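Endoglucanase EG-II (Hypocrea jecorina, PDB 3QR3) hydrolyses internal beta-1,4-glucosidic linkages of cellulose as an endoglucanase, through a catalytic domain built as a TIM barrel. Local coordinates at residues A[146-151]-A[217-222]. Sequence-based numbering, arbitrary orientation.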
loop_
_atom_site.group_PDB
_atom_site.type_symbol
_atom_site.label_atom_id
_atom_site.label_comp_id
_atom_site.label_asym_id
_atom_site.label_seq_id
_atom_site.Cartn_x
_atom_site.Cartn_y
_atom_site.Cartn_z
ATOM N N ILE A 146 0.278 2.936 -7.359
ATOM C CA ILE A 146 0.989 3.988 -8.091
ATOM C C ILE A 146 1.985 4.799 -7.264
ATOM O O ILE A 146 3.119 5.033 -7.698
ATOM C CB ILE A 146 -0.025 4.922 -8.795
ATOM C CG1 ILE A 146 -0.717 4.158 -9.921
ATOM C CG2 ILE A 146 0.661 6.169 -9.342
ATOM C CD1 ILE A 146 -1.629 5.045 -10.814
ATOM N N MET A 147 1.574 5.220 -6.076
ATOM C CA MET A 147 2.419 6.076 -5.259
ATOM C C MET A 147 1.956 6.130 -3.812
ATOM O O MET A 147 0.777 6.279 -3.532
ATOM C CB MET A 147 2.484 7.494 -5.838
ATOM C CG MET A 147 3.396 8.444 -5.057
ATOM S SD MET A 147 5.097 7.849 -4.929
ATOM C CE MET A 147 5.463 7.585 -6.657
ATOM N N ASN A 148 2.912 6.018 -2.898
ATOM C CA ASN A 148 2.624 6.125 -1.483
ATOM C C ASN A 148 2.602 7.591 -1.039
ATOM O O ASN A 148 3.566 8.330 -1.251
ATOM C CB ASN A 148 3.681 5.351 -0.684
ATOM C CG ASN A 148 3.422 5.389 0.805
ATOM O OD1 ASN A 148 2.508 4.736 1.293
ATOM N ND2 ASN A 148 4.236 6.144 1.535
ATOM N N GLU A 149 1.485 8.005 -0.454
ATOM C CA GLU A 149 1.374 9.278 0.272
ATOM C C GLU A 149 1.896 10.549 -0.410
ATOM O O GLU A 149 2.771 11.236 0.135
ATOM C CB GLU A 149 1.958 9.133 1.686
ATOM C CG GLU A 149 1.150 8.141 2.509
ATOM C CD GLU A 149 1.438 8.189 3.991
ATOM O OE1 GLU A 149 2.359 8.920 4.393
ATOM O OE2 GLU A 149 0.721 7.494 4.750
ATOM N N PRO A 150 1.339 10.882 -1.594
ATOM C CA PRO A 150 1.586 12.227 -2.108
ATOM C C PRO A 150 1.175 13.235 -1.056
ATOM O O PRO A 150 0.195 13.003 -0.334
ATOM C CB PRO A 150 0.631 12.327 -3.312
ATOM C CG PRO A 150 0.444 10.899 -3.761
ATOM C CD PRO A 150 0.409 10.124 -2.451
ATOM N N HIS A 151 1.914 14.335 -0.967
ATOM C CA HIS A 151 1.577 15.405 -0.041
ATOM C C HIS A 151 2.134 16.729 -0.546
ATOM O O HIS A 151 3.186 16.767 -1.184
ATOM C CB HIS A 151 2.123 15.110 1.356
ATOM C CG HIS A 151 3.622 15.037 1.421
ATOM N ND1 HIS A 151 4.409 16.137 1.688
ATOM C CD2 HIS A 151 4.473 13.996 1.254
ATOM C CE1 HIS A 151 5.683 15.776 1.686
ATOM N NE2 HIS A 151 5.750 14.481 1.434
ATOM N N ASP A 217 -7.275 4.907 -3.384
ATOM C CA ASP A 217 -6.366 4.328 -2.383
ATOM C C ASP A 217 -6.208 5.331 -1.243
ATOM O O ASP A 217 -5.629 6.394 -1.443
ATOM C CB ASP A 217 -5.005 4.082 -3.059
ATOM C CG ASP A 217 -4.070 3.219 -2.240
ATOM O OD1 ASP A 217 -4.113 3.306 -0.995
ATOM O OD2 ASP A 217 -3.269 2.467 -2.854
ATOM N N VAL A 218 -6.725 5.014 -0.057
ATOM C CA VAL A 218 -6.576 5.922 1.085
ATOM C C VAL A 218 -5.819 5.294 2.250
ATOM O O VAL A 218 -5.706 4.075 2.333
ATOM C CB VAL A 218 -7.933 6.446 1.598
ATOM C CG1 VAL A 218 -8.596 7.352 0.549
ATOM C CG2 VAL A 218 -8.844 5.294 1.983
ATOM N N HIS A 219 -5.301 6.154 3.132
ATOM C CA HIS A 219 -4.638 5.771 4.366
ATOM C C HIS A 219 -5.352 6.446 5.530
ATOM O O HIS A 219 -5.923 7.519 5.370
ATOM C CB HIS A 219 -3.189 6.266 4.356
ATOM C CG HIS A 219 -2.301 5.522 3.414
ATOM N ND1 HIS A 219 -0.925 5.622 3.455
ATOM C CD2 HIS A 219 -2.584 4.642 2.423
ATOM C CE1 HIS A 219 -0.402 4.849 2.522
ATOM N NE2 HIS A 219 -1.387 4.241 1.882
ATOM N N LYS A 220 -5.302 5.843 6.711
ATOM C CA LYS A 220 -5.820 6.520 7.896
ATOM C C LYS A 220 -5.290 5.870 9.157
ATOM O O LYS A 220 -5.388 4.653 9.325
ATOM C CB LYS A 220 -7.355 6.519 7.917
ATOM C CG LYS A 220 -7.965 7.611 8.803
ATOM C CD LYS A 220 -7.552 9.016 8.335
ATOM C CE LYS A 220 -8.115 10.106 9.242
ATOM N NZ LYS A 220 -7.575 10.038 10.645
ATOM N N TYR A 221 -4.726 6.688 10.039
ATOM C CA TYR A 221 -4.255 6.215 11.331
ATOM C C TYR A 221 -5.198 6.645 12.445
ATOM O O TYR A 221 -6.156 7.389 12.218
ATOM C CB TYR A 221 -2.795 6.647 11.584
ATOM C CG TYR A 221 -1.869 5.860 10.695
ATOM C CD1 TYR A 221 -1.525 4.554 11.013
ATOM C CD2 TYR A 221 -1.402 6.389 9.506
ATOM C CE1 TYR A 221 -0.706 3.809 10.189
ATOM C CE2 TYR A 221 -0.587 5.652 8.675
ATOM C CZ TYR A 221 -0.245 4.365 9.020
ATOM O OH TYR A 221 0.563 3.622 8.199
ATOM N N LEU A 222 -4.951 6.137 13.643
ATOM C CA LEU A 222 -5.940 6.254 14.706
ATOM C C LEU A 222 -5.426 7.048 15.896
ATOM O O LEU A 222 -6.141 7.221 16.880
ATOM C CB LEU A 222 -6.428 4.868 15.150
ATOM C CG LEU A 222 -7.388 4.133 14.195
ATOM C CD1 LEU A 222 -6.697 3.725 12.887
ATOM C CD2 LEU A 222 -7.990 2.911 14.879
HETATM O O HOH W 1 -1.134 4.251 -4.738
#
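Glu149 sets its CG anti to the carbonyl carbon (chi1 -64°) and runs extended beyond it, which carries the carboxylate to the imidazole of His219. The CG of His219 is likewise anti to its own carbonyl carbon (chi1 -72°). There His219 ND1 donates to Glu149 OE2 at 2.8 Å. The N-H...O angle of 161° and the place of the acceptor close to the ring plane align the ND1-H with OE2; on the acid side the bond uses the anti lone pair of OE2, the one turned away from OE1. Glu149 CG adds a close approach of 3.4 Å to His219 ND1. Next along the ring edge, Asn148 OD1 stands 3.2 Å from His219 CE1, with the amide plane turned well out of the ring plane; this oxygen also accepts a hydrogen bond from Arg61. In the eight-stranded parallel barrel, residues 146-151 lie in the loop after strand 142-145, and residues 217-222 run from strand 214-219 into the loop that follows. Asn148-Glu149-Pro150 matches the Asn-Glu-Pro signature of glycosyl hydrolase family 5, whose glutamate is, in relatives, the general acid/base; the same role is probable for Glu149. Glu260, on strand 256-261, touches Asn148, Glu149 and His219 and is hydrogen-bonded to Tyr221 OH. With a glutamine in place of Glu149, an amide that turned its nitrogen to the ring would probably leave the ND1-H of His219 without its acceptor. Deeper in the barrel, water 1 accepts from Met147 N at 3.2 Å; its link to Asp217 OD2 is weak and doubtful.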